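Local atomic coordinates of 4-hydroxybutyrate coenzyme A transferase (Shewanella oneidensis, PDB entry 2OAS), a protein that probably transfers coenzyme A between carboxylic acids such as acetate and 4-hydroxybutyrate, as a CoA-binding member of the acetyl-CoA hydrolase/transferase family. Residues L103-E108 with T136-Q141; A114-S119 with G144-H149; I150-P155 with E173-L178. All blocks are in the same frame, centred on the assembly; numbering follows the deposited sequence.

Contact 1: residues L103-E108 with T136-Q141; sequences LFRSGE and TLAACQ
The guanidinium of Arg105 lies flat on the methyl group of Ala138: CB of Ala138 sits beneath the centre of one face, 3.5 Å from CZ of Arg105. The short methyl of alanine lets the flat cation lie close to the helix. At the rim of the same group, NH2 of Arg105 gives a hydrogen bond of 3.2 Å to OE1 of Gln141. The bond runs close to the guanidinium plane, although the donor stands above the carbonyl plane of the amide, 40° out of it. CD1 of Leu137 also lies against NH2 of Arg105, near the guanidinium plane. Arginine reaches across because its chain, leaving with CG beside the backbone N and bending at chi2, brings its end nearer the 136-141 helix.

One residue earlier, Phe104 points toward the helix. Its ring meets the backbone at an oblique tilt, with CD2 3.8 Å from CA of Ala139 and CE2 3.9 Å from CB of Ala139. Two small residues in a row let the ring settle close to the main chain.

Farther out, NH1 of Arg105 forms salt bridges with Glu287, its strongest polar partner, and with Asp285. Gly107 leaves the helical path with positive phi (75°), a conformation easy for glycine, and Ser106 OG closes an ST turn by accepting from Glu108 N. Glu108 bridges to Lys393 of the second subunit. The contact thus joins the end of helix 100-105 to helix 136-142, while Trp23 of strand 21-24 packs edge-to-face against Phe104, and Thr136 and Cys140 rest on strand 113-118.

Contact 2: residues A114-S119 with G144-H149; sequences AIIQVS and GKIIAH
Strands 114-118 and 145-149 run side by side in parallel, pairing Ala114 with Ile146 and so on to Gln117 with His149. Five main-chain hydrogen bonds zigzag between them, since in parallel pairing each bonded residue reaches two neighbours on the other strand. Ile116 does this by donating from N to Ile147 O (3.0 Å) and accepting at O from His149 N (2.8 Å). Its carbonyl also meets the CA-H of Ala148, with CA 3.4 Å from Ile116 O. The strand axes are turned by 30°, the twist of a beta sheet.

The packing is closest on two patches. On one face CD1 of Ile116 presses against CG2 of Ile146 at 3.6 Å. CG1 of Ile116, held in the crowded position between N and the carbonyl carbon, lies 3.8 Å from CB of Ala148, whose small methyl leaves it room. On the other face Gln117 and His149 extend alongside each other, both with CG anti to the backbone N. Their flat groups are inclined by 30°, and CG of Gln117 comes within 3.4 Å of His149 CD2.

The start of the second strand is looser. Ala114 CB and Ile146 CG1 stand 4.5 Å apart, Gly144 is exposed, and Lys145, only partly exposed, reaches Glu20 with its long chain and forms a salt bridge there.

Branched aliphatic residues fit the buried middle, where helix 136-142 covers Ile116 and Ile146, and helix 32-41 covers Ile115 and Ile147. The amide of Gln117 is satisfied by Asn151 and Ala29, so the polar groups buried beside the imidazole are bonded rather than merely enclosed.

Contact 3: residues I150-P155 with E173-L178; sequences INPQMP and EQSASL
Glu173 makes the last parallel bridge, opposite Ile150. Its extended chain crosses Ile150 obliquely: CB and CG of Glu173 lie beside the isoleucine, and OE2 of Glu173 comes within 3.5 Å of CG2 of Ile150, although the glutamate is exposed. Gln174 then closes the pairing: its backbone N donates to Ile150 O at 3.0 Å, arriving nearly along the C=O axis. Its side chain starts away from the other segment, and its OE1 is hydrogen-bonded to Tyr172 OH.

At Ser175 the partner changes from strand to turn. OG of Ser175 lies against the ring of Pro152, 3.4 Å from CG, and CA of Ser175 approaches OD1 of Asn151. One amide grips Ala176 along one edge of its main chain: N donates to Asn151 OD1 and O accepts from Asn151 ND2, each at 3.2 Å, so the asparagine side chain takes the place of a neighbouring strand. The first donor stands above the carbonyl plane, 56° out of it. CB and CG of Gln153 also touch Ala176 O. Ser177 turns outward, and Leu178 then points inward: CD1 of Leu178 meets CD of Pro155 tip to tip at 3.8 Å, and the leucine crosses the selenomethionine Met154 at about a right angle. A branched apolar leucine suits this buried place, its two methyls meeting Pro155 and Met154; Tyr272 of helix 269-275 also lines it.

Asn151 serves all this because OD1 receives two backbone N-H groups, the second from Gln153 at 2.8 Å, and ND2 also reaches Gln117, which should hold the amide in one orientation. The result is an Asx turn overlapping a type I beta turn from Asn151 to Met154, with Pro152 at its second position, set where two parallel strands of an alpha/beta sheet end.

How the contacts relate
All three contacts belong to the N-terminal alpha/beta domain: contact 2 lies in its eight-stranded parallel sheet, contact 3 at strand ends and contact 1 between helices beside it. The segments of contacts 1 and 2 alternate along the chain: helix 100-105, strand 113-118, helix 136-142, strand 145-150. Helix 136-142 thus belongs to a beta-alpha-beta crossover and packs on contact 2 through Cys140 and Thr136; the centres are 14 Å apart. Contact 3 follows in sequence, 13 Å from contact 2 between centres, where strands 145-150 and 170-173 give way to loops. Contacts 1 and 3 do not touch, their centres being about 25 Å apart. All lie away from the CoA site, joining helices, strands and strand-end loops.

Contact 1: residues L103-E108 with T136-Q141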
ATOM      1  N   LEU A 103      -4.382  -5.555  15.688  1.00 39.47           N
ATOM      2  CA  LEU A 103      -3.421  -5.165  16.720  1.00 37.04           C
ATOM      3  C   LEU A 103      -4.000  -5.520  18.085  1.00 36.62           C
ATOM      4  O   LEU A 103      -3.278  -5.896  19.013  1.00 35.86           O
ATOM      5  CB  LEU A 103      -3.155  -3.656  16.658  1.00 36.79           C
ATOM      6  CG  LEU A 103      -1.953  -3.121  17.445  1.00 37.46           C
ATOM      7  CD1 LEU A 103      -0.681  -3.521  16.721  1.00 36.73           C
ATOM      8  CD2 LEU A 103      -2.010  -1.613  17.550  1.00 36.68           C
ATOM      9  N   PHE A 104      -5.315  -5.387  18.211  1.00 37.21           N
ATOM     10  CA  PHE A 104      -5.963  -5.707  19.469  1.00 37.62           C
ATOM     11  C   PHE A 104      -6.108  -7.207  19.613  1.00 38.75           C
ATOM     12  O   PHE A 104      -5.655  -7.786  20.600  1.00 39.27           O
ATOM     13  CB  PHE A 104      -7.341  -5.055  19.568  1.00 35.44           C
ATOM     14  CG  PHE A 104      -7.311  -3.562  19.593  1.00 34.12           C
ATOM     15  CD1 PHE A 104      -6.157  -2.877  19.966  1.00 35.62           C
ATOM     16  CD2 PHE A 104      -8.447  -2.835  19.260  1.00 34.17           C
ATOM     17  CE1 PHE A 104      -6.127  -1.483  20.001  1.00 34.33           C
ATOM     18  CE2 PHE A 104      -8.438  -1.439  19.295  1.00 34.37           C
ATOM     19  CZ  PHE A 104      -7.271  -0.758  19.665  1.00 33.97           C
ATOM     20  N   ARG A 105      -6.726  -7.841  18.621  1.00 39.52           N
ATOM     21  CA  ARG A 105      -6.941  -9.287  18.676  1.00 40.21           C
ATOM     22  C   ARG A 105      -5.671 -10.123  18.797  1.00 40.75           C
ATOM     23  O   ARG A 105      -5.655 -11.112  19.527  1.00 41.17           O
ATOM     24  CB  ARG A 105      -7.772  -9.739  17.470  1.00 40.36           C
ATOM     25  CG  ARG A 105      -9.266  -9.492  17.675  1.00 40.38           C
ATOM     26  CD  ARG A 105     -10.014  -9.178  16.389  1.00 39.10           C
ATOM     27  NE  ARG A 105     -11.422  -8.934  16.684  1.00 39.18           N
ATOM     28  CZ  ARG A 105     -12.299  -8.405  15.838  1.00 39.51           C
ATOM     29  NH1 ARG A 105     -11.936  -8.047  14.612  1.00 37.55           N
ATOM     30  NH2 ARG A 105     -13.551  -8.236  16.236  1.00 40.66           N
ATOM     31  N   SER A 106      -4.613  -9.722  18.097  1.00 42.04           N
ATOM     32  CA  SER A 106      -3.341 -10.440  18.134  1.00 42.81           C
ATOM     33  C   SER A 106      -2.686 -10.272  19.498  1.00 42.38           C
ATOM     34  O   SER A 106      -1.657 -10.877  19.789  1.00 41.70           O
ATOM     35  CB  SER A 106      -2.389  -9.894  17.076  1.00 42.72           C
ATOM     36  OG  SER A 106      -1.966  -8.588  17.430  1.00 43.12           O
ATOM     37  N   GLY A 107      -3.283  -9.422  20.319  1.00 42.71           N
ATOM     38  CA  GLY A 107      -2.751  -9.175  21.643  1.00 44.08           C
ATOM     39  C   GLY A 107      -1.509  -8.305  21.642  1.00 45.02           C
ATOM     40  O   GLY A 107      -0.873  -8.127  22.684  1.00 44.85           O
ATOM     41  N   GLU A 108      -1.149  -7.760  20.486  1.00 46.02           N
ATOM     42  CA  GLU A 108       0.036  -6.908  20.399  1.00 47.92           C
ATOM     43  C   GLU A 108      -0.146  -5.650  21.238  1.00 47.31           C
ATOM     44  O   GLU A 108       0.803  -5.166  21.853  1.00 47.24           O
ATOM     45  CB  GLU A 108       0.325  -6.545  18.938  1.00 51.17           C
ATOM     46  CG  GLU A 108       0.790  -7.730  18.086  1.00 56.47           C
ATOM     47  CD  GLU A 108       0.891  -7.400  16.597  1.00 59.79           C
ATOM     48  OE1 GLU A 108      -0.158  -7.095  15.970  1.00 61.40           O
ATOM     49  OE2 GLU A 108       2.022  -7.446  16.056  1.00 60.96           O
ATOM     50  N   THR A 136     -13.893  -0.572  17.653  1.00 33.46           N
ATOM     51  CA  THR A 136     -14.331  -0.664  19.044  1.00 32.53           C
ATOM     52  C   THR A 136     -14.815  -2.089  19.353  1.00 31.74           C
ATOM     53  O   THR A 136     -14.578  -2.618  20.443  1.00 30.31           O
ATOM     54  CB  THR A 136     -15.411   0.433  19.350  1.00 31.62           C
ATOM     55  OG1 THR A 136     -15.992   0.201  20.636  1.00 31.59           O
ATOM     56  CG2 THR A 136     -16.487   0.442  18.289  1.00 33.17           C
ATOM     57  N   LEU A 137     -15.450  -2.723  18.373  1.00 32.08           N
ATOM     58  CA  LEU A 137     -15.951  -4.086  18.534  1.00 31.70           C
ATOM     59  C   LEU A 137     -14.784  -5.006  18.898  1.00 31.59           C
ATOM     60  O   LEU A 137     -14.890  -5.850  19.796  1.00 30.75           O
ATOM     61  CB  LEU A 137     -16.617  -4.524  17.229  1.00 33.36           C
ATOM     62  CG  LEU A 137     -17.400  -5.835  17.188  1.00 34.73           C
ATOM     63  CD1 LEU A 137     -16.445  -6.983  17.084  1.00 37.27           C
ATOM     64  CD2 LEU A 137     -18.281  -5.954  18.423  1.00 36.42           C
ATOM     65  N   ALA A 138     -13.658  -4.814  18.212  1.00 31.31           N
ATOM     66  CA  ALA A 138     -12.449  -5.598  18.455  1.00 31.14           C
ATOM     67  C   ALA A 138     -11.855  -5.241  19.819  1.00 31.10           C
ATOM     68  O   ALA A 138     -11.317  -6.102  20.533  1.00 28.62           O
ATOM     69  CB  ALA A 138     -11.434  -5.332  17.347  1.00 32.51           C
ATOM     70  N   ALA A 139     -11.966  -3.961  20.182  1.00 31.48           N
ATOM     71  CA  ALA A 139     -11.459  -3.474  21.468  1.00 30.96           C
ATOM     72  C   ALA A 139     -12.288  -4.092  22.592  1.00 30.97           C
ATOM     73  O   ALA A 139     -11.755  -4.500  23.621  1.00 28.81           O
ATOM     74  CB  ALA A 139     -11.545  -1.953  21.520  1.00 30.13           C
ATOM     75  N   CYS A 140     -13.598  -4.157  22.393  1.00 32.38           N
ATOM     76  CA  CYS A 140     -14.472  -4.743  23.415  1.00 34.05           C
ATOM     77  C   CYS A 140     -14.201  -6.231  23.583  1.00 34.37           C
ATOM     78  O   CYS A 140     -14.515  -6.806  24.620  1.00 34.84           O
ATOM     79  CB  CYS A 140     -15.939  -4.546  23.049  1.00 33.42           C
ATOM     80  SG  CYS A 140     -16.481  -2.857  23.227  1.00 35.03           S
ATOM     81  N   GLN A 141     -13.609  -6.843  22.562  1.00 35.23           N
ATOM     82  CA  GLN A 141     -13.313  -8.264  22.604  1.00 36.28           C
ATOM     83  C   GLN A 141     -12.140  -8.557  23.537  1.00 36.06           C
ATOM     84  O   GLN A 141     -12.188  -9.475  24.353  1.00 35.32           O
ATOM     85  CB  GLN A 141     -12.987  -8.786  21.193  1.00 39.46           C
ATOM     86  CG  GLN A 141     -13.925  -9.886  20.659  1.00 43.49           C
ATOM     87  CD  GLN A 141     -15.151  -9.324  19.896  1.00 46.54           C
ATOM     88  OE1 GLN A 141     -15.232  -9.412  18.652  1.00 45.27           O
ATOM     89  NE2 GLN A 141     -16.100  -8.737  20.644  1.00 46.78           N
TER

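Contact 2: residues A114-S119 with G144-H149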
ATOM      1  N   ALA A 114     -12.448  -0.457  27.911  1.00 32.66           N
ATOM      2  CA  ALA A 114     -12.994   0.242  26.753  1.00 32.46           C
ATOM      3  C   ALA A 114     -14.198   1.083  27.149  1.00 32.29           C
ATOM      4  O   ALA A 114     -15.148   0.575  27.749  1.00 33.24           O
ATOM      5  CB  ALA A 114     -13.405  -0.753  25.689  1.00 32.30           C
ATOM      6  N   ILE A 115     -14.158   2.367  26.815  1.00 29.98           N
ATOM      7  CA  ILE A 115     -15.264   3.254  27.116  1.00 28.95           C
ATOM      8  C   ILE A 115     -16.130   3.291  25.869  1.00 28.09           C
ATOM      9  O   ILE A 115     -15.654   3.630  24.780  1.00 26.46           O
ATOM     10  CB  ILE A 115     -14.798   4.699  27.393  1.00 30.81           C
ATOM     11  CG1 ILE A 115     -13.581   4.707  28.325  1.00 32.98           C
ATOM     12  CG2 ILE A 115     -15.957   5.489  27.981  1.00 29.97           C
ATOM     13  CD1 ILE A 115     -13.811   4.032  29.655  1.00 36.07           C
ATOM     14  N   ILE A 116     -17.407   2.958  26.012  1.00 26.86           N
ATOM     15  CA  ILE A 116     -18.259   2.956  24.840  1.00 26.18           C
ATOM     16  C   ILE A 116     -19.643   3.534  25.076  1.00 25.52           C
ATOM     17  O   ILE A 116     -20.078   3.683  26.208  1.00 26.07           O
ATOM     18  CB  ILE A 116     -18.401   1.525  24.288  1.00 25.44           C
ATOM     19  CG1 ILE A 116     -19.104   0.633  25.305  1.00 24.99           C
ATOM     20  CG2 ILE A 116     -17.038   0.941  24.027  1.00 22.92           C
ATOM     21  CD1 ILE A 116     -19.297  -0.782  24.817  1.00 26.74           C
ATOM     22  N   GLN A 117     -20.322   3.870  23.988  1.00 26.51           N
ATOM     23  CA  GLN A 117     -21.668   4.417  24.043  1.00 26.62           C
ATOM     24  C   GLN A 117     -22.586   3.491  23.245  1.00 28.66           C
ATOM     25  O   GLN A 117     -22.374   3.301  22.041  1.00 28.69           O
ATOM     26  CB  GLN A 117     -21.702   5.799  23.416  1.00 26.28           C
ATOM     27  CG  GLN A 117     -23.034   6.487  23.609  1.00 28.02           C
ATOM     28  CD  GLN A 117     -23.053   7.887  23.077  1.00 28.18           C
ATOM     29  OE1 GLN A 117     -24.008   8.625  23.282  1.00 29.86           O
ATOM     30  NE2 GLN A 117     -21.984   8.271  22.388  1.00 30.02           N
ATOM     31  N   VAL A 118     -23.604   2.926  23.892  1.00 28.64           N
ATOM     32  CA  VAL A 118     -24.529   2.017  23.202  1.00 27.86           C
ATOM     33  C   VAL A 118     -26.002   2.348  23.352  1.00 27.94           C
ATOM     34  O   VAL A 118     -26.404   3.156  24.195  1.00 26.88           O
ATOM     35  CB  VAL A 118     -24.373   0.556  23.674  1.00 26.97           C
ATOM     36  CG1 VAL A 118     -22.954   0.051  23.448  1.00 27.67           C
ATOM     37  CG2 VAL A 118     -24.753   0.454  25.144  1.00 26.82           C
ATOM     38  N   SER A 119     -26.818   1.702  22.531  1.00 29.76           N
ATOM     39  CA  SER A 119     -28.258   1.900  22.607  1.00 29.70           C
ATOM     40  C   SER A 119     -28.718   1.047  23.770  1.00 28.77           C
ATOM     41  O   SER A 119     -28.047   0.097  24.149  1.00 28.74           O
ATOM     42  CB  SER A 119     -28.937   1.451  21.324  1.00 27.45           C
ATOM     43  OG  SER A 119     -28.507   0.155  20.975  1.00 31.92           O
ATOM     44  N   GLY A 144     -10.019  -5.685  29.091  1.00 36.35           N
ATOM     45  CA  GLY A 144     -10.108  -6.318  30.395  1.00 36.06           C
ATOM     46  C   GLY A 144     -11.497  -6.122  30.994  1.00 36.81           C
ATOM     47  O   GLY A 144     -12.083  -7.056  31.544  1.00 37.13           O
ATOM     48  N   LYS A 145     -12.022  -4.901  30.897  1.00 35.86           N
ATOM     49  CA  LYS A 145     -13.355  -4.583  31.396  1.00 34.95           C
ATOM     50  C   LYS A 145     -13.991  -3.532  30.486  1.00 33.80           C
ATOM     51  O   LYS A 145     -13.281  -2.809  29.794  1.00 34.77           O
ATOM     52  CB  LYS A 145     -13.297  -4.058  32.829  1.00 36.30           C
ATOM     53  CG  LYS A 145     -12.523  -2.761  33.017  1.00 35.13           C
ATOM     54  CD  LYS A 145     -12.682  -2.279  34.458  1.00 37.57           C
ATOM     55  CE  LYS A 145     -11.886  -1.020  34.734  1.00 37.32           C
ATOM     56  NZ  LYS A 145     -10.424  -1.268  34.705  1.00 39.29           N
ATOM     57  N   ILE A 146     -15.319  -3.452  30.472  1.00 32.18           N
ATOM     58  CA  ILE A 146     -15.989  -2.467  29.629  1.00 31.38           C
ATOM     59  C   ILE A 146     -16.899  -1.535  30.430  1.00 29.94           C
ATOM     60  O   ILE A 146     -17.642  -1.979  31.295  1.00 28.40           O
ATOM     61  CB  ILE A 146     -16.827  -3.153  28.522  1.00 31.70           C
ATOM     62  CG1 ILE A 146     -15.907  -3.938  27.584  1.00 29.42           C
ATOM     63  CG2 ILE A 146     -17.593  -2.118  27.723  1.00 31.00           C
ATOM     64  CD1 ILE A 146     -16.647  -4.867  26.654  1.00 27.94           C
ATOM     65  N   ILE A 147     -16.807  -0.238  30.147  1.00 28.86           N
ATOM     66  CA  ILE A 147     -17.627   0.771  30.810  1.00 28.06           C
ATOM     67  C   ILE A 147     -18.489   1.390  29.706  1.00 29.14           C
ATOM     68  O   ILE A 147     -17.994   2.098  28.841  1.00 30.42           O
ATOM     69  CB  ILE A 147     -16.746   1.825  31.486  1.00 28.88           C
ATOM     70  CG1 ILE A 147     -16.007   1.169  32.660  1.00 29.41           C
ATOM     71  CG2 ILE A 147     -17.592   3.010  31.972  1.00 27.66           C
ATOM     72  CD1 ILE A 147     -14.991   2.076  33.321  1.00 31.51           C
ATOM     73  N   ALA A 148     -19.779   1.096  29.744  1.00 28.40           N
ATOM     74  CA  ALA A 148     -20.708   1.550  28.734  1.00 30.02           C
ATOM     75  C   ALA A 148     -21.653   2.651  29.164  1.00 29.45           C
ATOM     76  O   ALA A 148     -22.121   2.704  30.299  1.00 29.75           O
ATOM     77  CB  ALA A 148     -21.541   0.360  28.225  1.00 29.08           C
ATOM     78  N   HIS A 149     -21.954   3.522  28.224  1.00 28.17           N
ATOM     79  CA  HIS A 149     -22.857   4.592  28.502  1.00 28.63           C
ATOM     80  C   HIS A 149     -24.092   4.298  27.677  1.00 27.07           C
ATOM     81  O   HIS A 149     -24.034   4.270  26.452  1.00 27.25           O
ATOM     82  CB  HIS A 149     -22.206   5.922  28.113  1.00 27.61           C
ATOM     83  CG  HIS A 149     -23.186   6.989  27.778  1.00 28.99           C
ATOM     84  ND1 HIS A 149     -24.283   7.257  28.565  1.00 28.99           N
ATOM     85  CD2 HIS A 149     -23.267   7.821  26.713  1.00 30.37           C
ATOM     86  CE1 HIS A 149     -25.006   8.207  27.996  1.00 29.82           C
ATOM     87  NE2 HIS A 149     -24.410   8.567  26.872  1.00 30.46           N
TER

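Contact 3: residues I150-P155 with E173-L178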
ATOM      1  N   ILE A 150     -25.201   4.031  28.351  1.00 28.20           N
ATOM      2  CA  ILE A 150     -26.441   3.733  27.656  1.00 29.79           C
ATOM      3  C   ILE A 150     -27.171   5.009  27.273  1.00 30.20           C
ATOM      4  O   ILE A 150     -27.612   5.780  28.133  1.00 31.34           O
ATOM      5  CB  ILE A 150     -27.358   2.868  28.511  1.00 30.38           C
ATOM      6  CG1 ILE A 150     -26.648   1.550  28.834  1.00 29.77           C
ATOM      7  CG2 ILE A 150     -28.682   2.649  27.773  1.00 31.06           C
ATOM      8  CD1 ILE A 150     -27.436   0.622  29.722  1.00 31.17           C
ATOM      9  N   ASN A 151     -27.308   5.217  25.970  1.00 29.93           N
ATOM     10  CA  ASN A 151     -27.954   6.411  25.454  1.00 29.04           C
ATOM     11  C   ASN A 151     -29.102   6.090  24.541  1.00 28.31           C
ATOM     12  O   ASN A 151     -28.898   5.555  23.461  1.00 25.87           O
ATOM     13  CB  ASN A 151     -26.934   7.253  24.695  1.00 27.43           C
ATOM     14  CG  ASN A 151     -27.531   8.518  24.132  1.00 26.22           C
ATOM     15  OD1 ASN A 151     -28.696   8.842  24.384  1.00 25.13           O
ATOM     16  ND2 ASN A 151     -26.729   9.250  23.371  1.00 25.52           N
ATOM     17  N   PRO A 152     -30.328   6.405  24.967  1.00 29.04           N
ATOM     18  CA  PRO A 152     -31.538   6.160  24.184  1.00 30.68           C
ATOM     19  C   PRO A 152     -31.493   6.837  22.814  1.00 32.39           C
ATOM     20  O   PRO A 152     -32.296   6.526  21.940  1.00 33.28           O
ATOM     21  CB  PRO A 152     -32.637   6.743  25.055  1.00 30.33           C
ATOM     22  CG  PRO A 152     -32.152   6.464  26.426  1.00 31.27           C
ATOM     23  CD  PRO A 152     -30.677   6.827  26.334  1.00 30.95           C
ATOM     24  N   GLN A 153     -30.557   7.765  22.633  1.00 33.16           N
ATOM     25  CA  GLN A 153     -30.427   8.481  21.374  1.00 34.41           C
ATOM     26  C   GLN A 153     -29.567   7.680  20.401  1.00 34.17           C
ATOM     27  O   GLN A 153     -29.643   7.873  19.191  1.00 33.51           O
ATOM     28  CB  GLN A 153     -29.810   9.863  21.609  1.00 36.88           C
ATOM     29  CG  GLN A 153     -30.576  10.712  22.607  1.00 43.25           C
ATOM     30  CD  GLN A 153     -32.044  10.886  22.222  1.00 47.98           C
ATOM     31  OE1 GLN A 153     -32.933  10.900  23.094  1.00 50.52           O
ATOM     32  NE2 GLN A 153     -32.311  11.024  20.906  1.00 50.52           N
HETATM   33  N   MSE A 154     -28.751   6.772  20.918  1.00 34.01           N
HETATM   34  CA  MSE A 154     -27.915   5.981  20.034  1.00 35.48           C
HETATM   35  C   MSE A 154     -28.794   5.051  19.211  1.00 34.61           C
HETATM   36  O   MSE A 154     -29.538   4.231  19.757  1.00 35.06           O
HETATM   37  CB  MSE A 154     -26.899   5.159  20.833  1.00 37.85           C
HETATM   38  CG  MSE A 154     -25.855   4.450  19.975  1.00 41.39           C
HETATM   39 SE   MSE A 154     -24.802   5.655  18.864  1.00 49.12          SE
HETATM   40  CE  MSE A 154     -23.260   5.961  19.991  1.00 48.73           C
ATOM     41  N   PRO A 155     -28.747   5.187  17.877  1.00 33.01           N
ATOM     42  CA  PRO A 155     -29.560   4.314  17.035  1.00 32.50           C
ATOM     43  C   PRO A 155     -29.078   2.856  17.101  1.00 32.59           C
ATOM     44  O   PRO A 155     -27.889   2.594  17.288  1.00 32.58           O
ATOM     45  CB  PRO A 155     -29.415   4.948  15.646  1.00 32.68           C
ATOM     46  CG  PRO A 155     -28.099   5.665  15.705  1.00 29.92           C
ATOM     47  CD  PRO A 155     -28.077   6.236  17.084  1.00 31.98           C
ATOM     48  N   GLU A 173     -26.746   5.288  32.528  1.00 35.29           N
ATOM     49  CA  GLU A 173     -27.720   5.636  31.512  1.00 36.69           C
ATOM     50  C   GLU A 173     -28.268   7.055  31.535  1.00 35.98           C
ATOM     51  O   GLU A 173     -28.743   7.530  32.562  1.00 35.41           O
ATOM     52  CB  GLU A 173     -28.889   4.665  31.587  1.00 38.55           C
ATOM     53  CG  GLU A 173     -29.995   4.952  30.593  1.00 43.45           C
ATOM     54  CD  GLU A 173     -31.187   4.029  30.782  1.00 45.57           C
ATOM     55  OE1 GLU A 173     -31.847   4.130  31.846  1.00 49.40           O
ATOM     56  OE2 GLU A 173     -31.455   3.209  29.880  1.00 45.01           O
ATOM     57  N   GLN A 174     -28.197   7.723  30.387  1.00 35.00           N
ATOM     58  CA  GLN A 174     -28.740   9.060  30.251  1.00 35.43           C
ATOM     59  C   GLN A 174     -28.808   9.432  28.769  1.00 34.91           C
ATOM     60  O   GLN A 174     -27.947   9.047  27.988  1.00 35.19           O
ATOM     61  CB  GLN A 174     -27.917  10.081  31.048  1.00 36.33           C
ATOM     62  CG  GLN A 174     -26.892  10.847  30.255  1.00 38.28           C
ATOM     63  CD  GLN A 174     -26.616  12.222  30.840  1.00 37.39           C
ATOM     64  OE1 GLN A 174     -26.158  12.352  31.977  1.00 37.16           O
ATOM     65  NE2 GLN A 174     -26.893  13.252  30.062  1.00 37.18           N
ATOM     66  N   SER A 175     -29.868  10.130  28.372  1.00 34.74           N
ATOM     67  CA  SER A 175     -30.021  10.554  26.990  1.00 35.14           C
ATOM     68  C   SER A 175     -29.123  11.754  26.768  1.00 36.36           C
ATOM     69  O   SER A 175     -29.158  12.724  27.533  1.00 36.31           O
ATOM     70  CB  SER A 175     -31.469  10.960  26.689  1.00 35.49           C
ATOM     71  OG  SER A 175     -32.335   9.844  26.660  1.00 37.02           O
ATOM     72  N   ALA A 176     -28.308  11.689  25.724  1.00 36.27           N
ATOM     73  CA  ALA A 176     -27.408  12.780  25.403  1.00 36.70           C
ATOM     74  C   ALA A 176     -27.467  13.011  23.909  1.00 38.77           C
ATOM     75  O   ALA A 176     -27.955  12.167  23.157  1.00 36.09           O
ATOM     76  CB  ALA A 176     -25.998  12.432  25.825  1.00 35.28           C
ATOM     77  N   SER A 177     -26.958  14.160  23.482  1.00 41.64           N
ATOM     78  CA  SER A 177     -26.957  14.512  22.068  1.00 43.09           C
ATOM     79  C   SER A 177     -25.775  13.889  21.341  1.00 43.06           C
ATOM     80  O   SER A 177     -24.682  13.781  21.892  1.00 41.96           O
ATOM     81  CB  SER A 177     -26.884  16.028  21.911  1.00 44.07           C
ATOM     82  OG  SER A 177     -25.684  16.531  22.464  1.00 45.99           O
ATOM     83  N   LEU A 178     -26.006  13.478  20.101  1.00 44.58           N
ATOM     84  CA  LEU A 178     -24.937  12.916  19.283  1.00 46.36           C
ATOM     85  C   LEU A 178     -24.432  14.049  18.417  1.00 48.25           C
ATOM     86  O   LEU A 178     -25.222  14.847  17.904  1.00 49.01           O
ATOM     87  CB  LEU A 178     -25.456  11.798  18.384  1.00 44.34           C
ATOM     88  CG  LEU A 178     -25.865  10.495  19.059  1.00 44.18           C
ATOM     89  CD1 LEU A 178     -26.424   9.546  18.015  1.00 42.58           C
ATOM     90  CD2 LEU A 178     -24.671   9.877  19.764  1.00 42.44           C
TER